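Side-chain contacts in putative uncharacterized protein (Methanosarcina barkeri str. Fusaro, PDB 3P43), which probably acts as a manganese-dependent 3'-phosphoesterase of the LigD family, trimming the 3' ends of nucleic acid strands in DNA repair: residues Asp45-Leu48 with Val53-Ser56; Leu48-Val53 with Arg116-Ser121; Ile74-His79 with Gly93-Gly98. All coordinates share one frame; numbering follows the deposited sequence.

Contact 1: Asp45-Leu48 with Val53-Ser56; sequences DFRL and VLKS. With MN (manganese (II) ion), chain B.
Ser56 OG is held by two hydrogen bonds. Arg47 NH1 donates to it at 2.9 Å, with an N-H...O angle of 153°. Ser56 OG in turn donates to Leu54 O of its own strand at 3.0 Å, from above that carbonyl plane. The hydroxyl sits at the edge of the Arg47 guanidinium, in its plane. The arginine starts beside its backbone N (chi1 -50°) and then runs extended from CG to NE, which carries NH1 across to the serine. Its CD passes Leu54 CD1 at 3.9 Å, the two side chains crossing at about a right angle. NE binds Gln35, whose strand flanks 42-50 on the side away from 53-56. Asp45 CB lies over one guanidinium face. Asp45 OD2 is 3.7 Å from Arg47 NH2, well out of the plane, so this long salt bridge rests on charge alone. The same OD2 binds the manganese at 2.2 Å, with His37 and His43. One step toward the turn, Leu48 and Lys55 form an antiparallel hydrogen-bonded pair, Leu48 N to Lys55 O and Lys55 N to Leu48 O both measuring 2.8 Å. A methionine in place of Arg47 would probably leave Ser56 OG and Gln35 without their donor and remove a positive charge beside the metal ligand. The arginine thus ties three neighbouring strands together and places a positive charge next to Asp45.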
loop_
_atom_site.group_PDB
_atom_site.type_symbol
_atom_site.label_atom_id
_atom_site.label_comp_id
_atom_site.label_asym_id
_atom_site.label_seq_id
_atom_site.Cartn_x
_atom_site.Cartn_y
_atom_site.Cartn_z
ATOM N N ASP A 45 -4.238 1.807 -3.633
ATOM C CA ASP A 45 -3.175 2.454 -2.890
ATOM C C ASP A 45 -2.973 1.710 -1.579
ATOM O O ASP A 45 -3.903 1.552 -0.786
ATOM C CB ASP A 45 -3.488 3.930 -2.670
ATOM C CG ASP A 45 -3.441 4.721 -3.959
ATOM O OD1 ASP A 45 -2.390 4.700 -4.628
ATOM O OD2 ASP A 45 -4.450 5.358 -4.313
ATOM N N PHE A 46 -1.754 1.215 -1.395
ATOM C CA PHE A 46 -1.370 0.490 -0.198
ATOM C C PHE A 46 -0.513 1.407 0.681
ATOM O O PHE A 46 0.513 1.913 0.234
ATOM C CB PHE A 46 -0.594 -0.777 -0.580
ATOM C CG PHE A 46 -0.084 -1.544 0.596
ATOM C CD1 PHE A 46 -0.940 -2.325 1.351
ATOM C CD2 PHE A 46 1.248 -1.476 0.955
ATOM C CE1 PHE A 46 -0.477 -3.025 2.440
ATOM C CE2 PHE A 46 1.718 -2.179 2.044
ATOM C CZ PHE A 46 0.854 -2.950 2.792
ATOM N N ARG A 47 -0.941 1.621 1.920
ATOM C CA ARG A 47 -0.286 2.589 2.795
ATOM C C ARG A 47 0.077 2.002 4.151
ATOM O O ARG A 47 -0.737 1.331 4.786
ATOM C CB ARG A 47 -1.186 3.804 3.017
ATOM C CG ARG A 47 -1.761 4.414 1.756
ATOM C CD ARG A 47 -2.509 5.686 2.094
ATOM N NE ARG A 47 -3.452 6.045 1.052
ATOM C CZ ARG A 47 -3.110 6.643 -0.081
ATOM N NH1 ARG A 47 -1.839 6.945 -0.308
ATOM N NH2 ARG A 47 -4.038 6.932 -0.983
ATOM N N LEU A 48 1.296 2.284 4.597
ATOM C CA LEU A 48 1.781 1.838 5.899
ATOM C C LEU A 48 2.125 3.046 6.753
ATOM O O LEU A 48 2.816 3.963 6.295
ATOM C CB LEU A 48 3.045 0.989 5.740
ATOM C CG LEU A 48 2.937 -0.394 5.108
ATOM C CD1 LEU A 48 4.329 -0.951 4.841
ATOM C CD2 LEU A 48 2.135 -1.339 5.994
ATOM N N VAL A 53 3.523 9.424 9.295
ATOM C CA VAL A 53 2.851 9.566 8.008
ATOM C C VAL A 53 2.514 8.207 7.393
ATOM O O VAL A 53 2.847 7.161 7.948
ATOM C CB VAL A 53 3.662 10.420 6.993
ATOM C CG1 VAL A 53 3.916 11.811 7.548
ATOM C CG2 VAL A 53 4.966 9.724 6.601
ATOM N N LEU A 54 1.839 8.234 6.251
ATOM C CA LEU A 54 1.481 7.017 5.543
ATOM C C LEU A 54 2.384 6.834 4.332
ATOM O O LEU A 54 2.201 7.497 3.310
ATOM C CB LEU A 54 0.019 7.070 5.095
ATOM C CG LEU A 54 -1.050 7.007 6.191
ATOM C CD1 LEU A 54 -2.437 7.285 5.620
ATOM C CD2 LEU A 54 -1.015 5.661 6.878
ATOM N N LYS A 55 3.368 5.946 4.443
ATOM C CA LYS A 55 4.216 5.625 3.298
ATOM C C LYS A 55 3.346 4.850 2.318
ATOM O O LYS A 55 2.628 3.933 2.721
ATOM C CB LYS A 55 5.428 4.793 3.731
ATOM C CG LYS A 55 6.542 4.717 2.685
ATOM C CD LYS A 55 7.710 3.865 3.185
ATOM C CE LYS A 55 8.752 3.642 2.097
ATOM N NZ LYS A 55 9.359 4.919 1.629
ATOM N N SER A 56 3.405 5.213 1.038
ATOM C CA SER A 56 2.370 4.778 0.099
ATOM C C SER A 56 2.881 4.175 -1.204
ATOM O O SER A 56 3.918 4.589 -1.731
ATOM C CB SER A 56 1.429 5.945 -0.217
ATOM O OG SER A 56 0.743 6.368 0.944
HETATM MN MN MN B . -3.756 6.417 -6.150
#

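Contact 2: Leu48-Val53 with Arg116-Ser121; sequences LEMDGV and REIVVS
The end of the beta hairpin formed by strands 42-50 and 53-59 faces strand 117-123 across the interior of the beta barrel, through Leu48 and Met50 on one side and Ile118 and Val120 on the other. The hairpin closes with a type I' turn from Met50 to Val53. Met50 N bonds to Val53 O and Val53 N to Met50 O, each at 2.9 Å. Asp51 and Gly52 take the positive phi angles that this turn needs. The facing strands are not neighbours in the sheet. The axes of 48-50 and 117-121 stay 10.7 Å apart at their closest and run at 109° to each other, so side chains alone bridge the gap.

Leu48 CD1 is the shared methyl. It touches Ile118 CG2 at 4.1 Å and Val120 CG1 also at 4.1 Å. Leu48 and Ile118 slide past each other in opposite directions, whereas Leu48 meets Val120 at a slant. Met50 comes to Ile118 tip to tip, its CE 4.1 Å from Ile118 CG2. The bend at chi2 (-104°) turns the thioether away from a fully extended course and sets CE against that methyl. Ile118 CG2 therefore meets both hairpin residues. This branch stands opposite the backbone N, while CG1 leaves beside it. Trp57 continues the apolar surface, touching Leu48 and Ile118, and Leu110 does so beside Val120. Val119, between the two contact residues, points away from the hairpin.

No hydrogen bond or charge pair joins the two segments. Four buried side chains meet by methyl groups at ordinary van der Waals distance, so the contact rests on dispersion and on exclusion of water and sets no strict direction on its partners.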
loop_
_atom_site.group_PDB
_atom_site.type_symbol
_atom_site.label_atom_id
_atom_site.label_comp_id
_atom_site.label_asym_id
_atom_site.label_seq_id
_atom_site.Cartn_x
_atom_site.Cartn_y
_atom_site.Cartn_z
ATOM N N LEU A 48 1.296 2.284 4.597
ATOM C CA LEU A 48 1.781 1.838 5.899
ATOM C C LEU A 48 2.125 3.046 6.753
ATOM O O LEU A 48 2.816 3.963 6.295
ATOM C CB LEU A 48 3.045 0.989 5.740
ATOM C CG LEU A 48 2.937 -0.394 5.108
ATOM C CD1 LEU A 48 4.329 -0.951 4.841
ATOM C CD2 LEU A 48 2.135 -1.339 5.994
ATOM N N GLU A 49 1.652 3.052 7.992
ATOM C CA GLU A 49 2.010 4.124 8.910
ATOM C C GLU A 49 3.448 3.949 9.362
ATOM O O GLU A 49 3.790 2.956 10.004
ATOM C CB GLU A 49 1.093 4.166 10.132
ATOM C CG GLU A 49 1.546 5.192 11.168
ATOM C CD GLU A 49 0.662 5.230 12.399
ATOM O OE1 GLU A 49 -0.459 4.679 12.346
ATOM O OE2 GLU A 49 1.088 5.819 13.416
ATOM N N MET A 50 4.284 4.912 8.991
ATOM C CA MET A 50 5.662 4.985 9.444
ATOM C C MET A 50 5.947 6.427 9.828
ATOM O O MET A 50 5.579 7.346 9.098
ATOM C CB MET A 50 6.613 4.586 8.313
ATOM C CG MET A 50 6.273 3.275 7.629
ATOM S SD MET A 50 7.360 1.936 8.147
ATOM C CE MET A 50 6.803 0.613 7.090
ATOM N N ASP A 51 6.601 6.623 10.965
ATOM C CA ASP A 51 7.058 7.947 11.368
ATOM C C ASP A 51 5.962 9.004 11.269
ATOM O O ASP A 51 6.209 10.123 10.829
ATOM C CB ASP A 51 8.263 8.365 10.525
ATOM C CG ASP A 51 9.501 7.531 10.823
ATOM O OD1 ASP A 51 10.023 7.623 11.956
ATOM O OD2 ASP A 51 9.956 6.787 9.923
ATOM N N GLY A 52 4.749 8.639 11.665
ATOM C CA GLY A 52 3.654 9.592 11.723
ATOM C C GLY A 52 2.958 9.890 10.408
ATOM O O GLY A 52 1.919 10.552 10.398
ATOM N N VAL A 53 3.523 9.424 9.295
ATOM C CA VAL A 53 2.851 9.566 8.008
ATOM C C VAL A 53 2.514 8.207 7.393
ATOM O O VAL A 53 2.847 7.161 7.948
ATOM C CB VAL A 53 3.662 10.420 6.993
ATOM C CG1 VAL A 53 3.916 11.811 7.548
ATOM C CG2 VAL A 53 4.966 9.724 6.601
ATOM N N ARG A 116 15.790 -0.916 0.637
ATOM C CA ARG A 116 15.181 -1.665 -0.464
ATOM C C ARG A 116 14.264 -2.809 -0.046
ATOM O O ARG A 116 13.905 -3.648 -0.873
ATOM C CB ARG A 116 16.257 -2.236 -1.387
ATOM C CG ARG A 116 16.875 -1.239 -2.348
ATOM C CD ARG A 116 17.606 -1.977 -3.464
ATOM N NE ARG A 116 18.314 -3.143 -2.953
ATOM C CZ ARG A 116 17.903 -4.400 -3.092
ATOM N NH1 ARG A 116 16.783 -4.670 -3.752
ATOM N NH2 ARG A 116 18.626 -5.390 -2.582
ATOM N N GLU A 117 13.879 -2.860 1.221
ATOM C CA GLU A 117 13.079 -3.982 1.678
ATOM C C GLU A 117 12.251 -3.643 2.899
ATOM O O GLU A 117 12.729 -2.990 3.826
ATOM C CB GLU A 117 13.959 -5.206 1.952
ATOM C CG GLU A 117 13.168 -6.468 2.285
ATOM C CD GLU A 117 14.060 -7.687 2.507
ATOM O OE1 GLU A 117 15.302 -7.547 2.455
ATOM O OE2 GLU A 117 13.514 -8.788 2.735
ATOM N N ILE A 118 10.996 -4.082 2.871
ATOM C CA ILE A 118 10.080 -3.908 3.986
ATOM C C ILE A 118 9.297 -5.197 4.200
ATOM O O ILE A 118 8.732 -5.755 3.258
ATOM C CB ILE A 118 9.118 -2.730 3.751
ATOM C CG1 ILE A 118 9.918 -1.428 3.618
ATOM C CG2 ILE A 118 8.110 -2.632 4.884
ATOM C CD1 ILE A 118 9.079 -0.188 3.404
ATOM N N VAL A 119 9.290 -5.679 5.437
ATOM C CA VAL A 119 8.537 -6.876 5.784
ATOM C C VAL A 119 7.629 -6.552 6.960
ATOM O O VAL A 119 8.088 -6.050 7.983
ATOM C CB VAL A 119 9.462 -8.041 6.169
ATOM C CG1 VAL A 119 8.644 -9.319 6.390
ATOM C CG2 VAL A 119 10.523 -8.254 5.103
ATOM N N VAL A 120 6.343 -6.836 6.813
ATOM C CA VAL A 120 5.362 -6.479 7.834
ATOM C C VAL A 120 4.357 -7.601 8.079
ATOM O O VAL A 120 4.043 -8.372 7.178
ATOM C CB VAL A 120 4.586 -5.217 7.433
ATOM C CG1 VAL A 120 5.520 -4.042 7.314
ATOM C CG2 VAL A 120 3.846 -5.451 6.116
ATOM N N SER A 121 3.860 -7.696 9.306
ATOM C CA SER A 121 2.777 -8.625 9.593
ATOM C C SER A 121 1.466 -7.850 9.673
ATOM O O SER A 121 1.269 -7.037 10.574
ATOM C CB SER A 121 3.033 -9.379 10.894
ATOM O OG SER A 121 1.993 -10.300 11.142
#

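Contact 3: Ile74-His79 with Gly93-Gly98; sequences IETEDH and GEYGAG
Tyr95 points its CG opposite its backbone N (chi1 -172°), and this sends the ring out from its loop toward Thr76, Glu77 and His79. Glu77 bends at chi2 (127°), which folds its carboxylate back over that ring. Glu77 OE1 then lies over one face of Tyr95, offset toward the rim. It comes to 3.2 Å from Tyr95 CZ and 3.3 Å from Tyr95 CE1. The carboxylate and ring planes are 29° apart, so the two flat groups overlap obliquely. A carboxylate oxygen over the face of an electron-rich ring is generally unfavourable, so this approach is probably weak, and tolerable because both residues are exposed.

The phenol oxygen reaches Thr76, with Tyr95 OH 3.8 Å from Thr76 CB. His79 approaches from another direction, its CE1 near the plane of the tyrosine ring at its edge, 4.2 Å from Tyr95 CE2. The two side chains cross at about a right angle. The imidazole is held by its own segment through ND1, next to CE1: His79 ND1 donates to Glu77 O at 2.9 Å, and that oxygen lies near the ring plane. This bond should limit rotation of the imidazole, which also meets the ring of Tyr83.

Tyr95 is carried on a type II beta turn from Glu94 to Ala97, closed by Ala97 N to Glu94 O at 3.1 Å. Gly96 takes the positive phi of its third position, where a side chain would be jammed against the preceding carbonyl oxygen. Ala97 O accepts a bond from His37, a manganese ligand. A phosphate ion, probably from the crystallisation liquor, lies about 3 Å from the nearest Tyr95 side-chain atom and may mark the pocket. The arrangement is consistent with a loop at the rim of a 3'-phosphoesterase manganese site.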
loop_
_atom_site.group_PDB
_atom_site.type_symbol
_atom_site.label_atom_id
_atom_site.label_comp_id
_atom_site.label_asym_id
_atom_site.label_seq_id
_atom_site.Cartn_x
_atom_site.Cartn_y
_atom_site.Cartn_z
ATOM N N ILE A 74 4.215 0.699 -6.892
ATOM C CA ILE A 74 4.943 1.912 -7.238
ATOM C C ILE A 74 4.870 2.921 -6.102
ATOM O O ILE A 74 3.787 3.391 -5.762
ATOM C CB ILE A 74 4.360 2.571 -8.504
ATOM C CG1 ILE A 74 4.141 1.520 -9.595
ATOM C CG2 ILE A 74 5.273 3.692 -8.998
ATOM C CD1 ILE A 74 3.344 2.028 -10.790
ATOM N N GLU A 75 6.017 3.251 -5.513
ATOM C CA GLU A 75 6.060 4.241 -4.446
ATOM C C GLU A 75 5.449 5.564 -4.901
ATOM O O GLU A 75 5.761 6.071 -5.983
ATOM C CB GLU A 75 7.497 4.461 -3.970
ATOM C CG GLU A 75 7.644 5.582 -2.949
ATOM C CD GLU A 75 9.072 5.747 -2.453
ATOM O OE1 GLU A 75 9.640 4.766 -1.933
ATOM O OE2 GLU A 75 9.622 6.862 -2.576
ATOM N N THR A 76 4.572 6.113 -4.075
ATOM C CA THR A 76 3.988 7.421 -4.331
ATOM C C THR A 76 4.376 8.331 -3.170
ATOM O O THR A 76 5.164 7.943 -2.308
ATOM C CB THR A 76 2.458 7.349 -4.444
ATOM O OG1 THR A 76 1.915 6.824 -3.225
ATOM C CG2 THR A 76 2.049 6.448 -5.610
ATOM N N GLU A 77 3.830 9.538 -3.137
ATOM C CA GLU A 77 4.179 10.464 -2.069
ATOM C C GLU A 77 3.509 10.094 -0.750
ATOM O O GLU A 77 2.463 9.456 -0.740
ATOM C CB GLU A 77 3.848 11.900 -2.472
ATOM C CG GLU A 77 4.945 12.560 -3.297
ATOM C CD GLU A 77 4.436 13.137 -4.601
ATOM O OE1 GLU A 77 3.347 13.750 -4.597
ATOM O OE2 GLU A 77 5.129 12.983 -5.631
ATOM N N ASP A 78 4.136 10.479 0.360
ATOM C CA ASP A 78 3.544 10.315 1.682
ATOM C C ASP A 78 2.169 10.967 1.757
ATOM O O ASP A 78 1.929 12.016 1.159
ATOM C CB ASP A 78 4.439 10.955 2.743
ATOM C CG ASP A 78 5.772 10.265 2.874
ATOM O OD1 ASP A 78 5.928 9.170 2.292
ATOM O OD2 ASP A 78 6.664 10.820 3.556
ATOM N N HIS A 79 1.264 10.352 2.503
ATOM C CA HIS A 79 -0.017 10.978 2.779
ATOM C C HIS A 79 -0.104 11.209 4.267
ATOM O O HIS A 79 0.525 10.484 5.038
ATOM C CB HIS A 79 -1.163 10.076 2.329
ATOM C CG HIS A 79 -1.353 10.045 0.847
ATOM N ND1 HIS A 79 -0.356 9.658 -0.022
ATOM C CD2 HIS A 79 -2.422 10.357 0.079
ATOM C CE1 HIS A 79 -0.805 9.730 -1.263
ATOM N NE2 HIS A 79 -2.056 10.150 -1.229
ATOM N N GLY A 93 -7.948 17.982 -10.782
ATOM C CA GLY A 93 -6.894 18.974 -10.679
ATOM C C GLY A 93 -6.057 18.803 -9.429
ATOM O O GLY A 93 -5.013 19.432 -9.286
ATOM N N GLU A 94 -6.519 17.951 -8.520
ATOM C CA GLU A 94 -5.782 17.661 -7.297
ATOM C C GLU A 94 -4.898 16.439 -7.466
ATOM O O GLU A 94 -5.214 15.536 -8.247
ATOM C CB GLU A 94 -6.742 17.402 -6.134
ATOM C CG GLU A 94 -7.554 18.597 -5.729
ATOM C CD GLU A 94 -6.683 19.773 -5.372
ATOM O OE1 GLU A 94 -5.742 19.598 -4.565
ATOM O OE2 GLU A 94 -6.939 20.870 -5.908
ATOM N N TYR A 95 -3.792 16.413 -6.728
ATOM C CA TYR A 95 -3.039 15.181 -6.566
ATOM C C TYR A 95 -3.950 14.186 -5.860
ATOM O O TYR A 95 -4.485 14.474 -4.788
ATOM C CB TYR A 95 -1.776 15.407 -5.735
ATOM C CG TYR A 95 -0.862 14.201 -5.684
ATOM C CD1 TYR A 95 0.090 13.989 -6.676
ATOM C CD2 TYR A 95 -0.952 13.270 -4.653
ATOM C CE1 TYR A 95 0.931 12.888 -6.644
ATOM C CE2 TYR A 95 -0.114 12.163 -4.611
ATOM C CZ TYR A 95 0.828 11.977 -5.611
ATOM O OH TYR A 95 1.673 10.883 -5.587
ATOM N N GLY A 96 -4.139 13.022 -6.467
ATOM C CA GLY A 96 -5.005 12.014 -5.888
ATOM C C GLY A 96 -6.441 12.136 -6.359
ATOM O O GLY A 96 -7.328 11.480 -5.815
ATOM N N ALA A 97 -6.671 12.975 -7.366
ATOM C CA ALA A 97 -8.012 13.144 -7.934
ATOM C C ALA A 97 -8.647 11.794 -8.251
ATOM O O ALA A 97 -7.974 10.886 -8.738
ATOM C CB ALA A 97 -7.964 14.008 -9.189
ATOM N N GLY A 98 -9.941 11.667 -7.962
ATOM C CA GLY A 98 -10.672 10.447 -8.253
ATOM C C GLY A 98 -11.509 9.958 -7.087
ATOM O O GLY A 98 -11.596 10.614 -6.052
#

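Strand 42-50 carries contacts 1 and 2, and strand 53-59 links contact 1 to contact 3, whose centres are about 11 Å apart. Ser56 O to Thr76 N and Leu54 N to His79 O are probable hydrogen bonds of 2.9 Å each. Contacts 1 and 2 share Leu48 and Val53, with centres 8 Å apart; Lys55 CE also packs on Ile118 CD1 at 4.1 Å. Contacts 2 and 3 are about 18 Å apart, centre to centre. The polar face of contact 1 leads to the manganese, bound by Asp45, and a phosphate ion lies about 5 Å from the Arg47 side chain. Contact 3 borders this site, whereas contact 2 lies in the apolar interior.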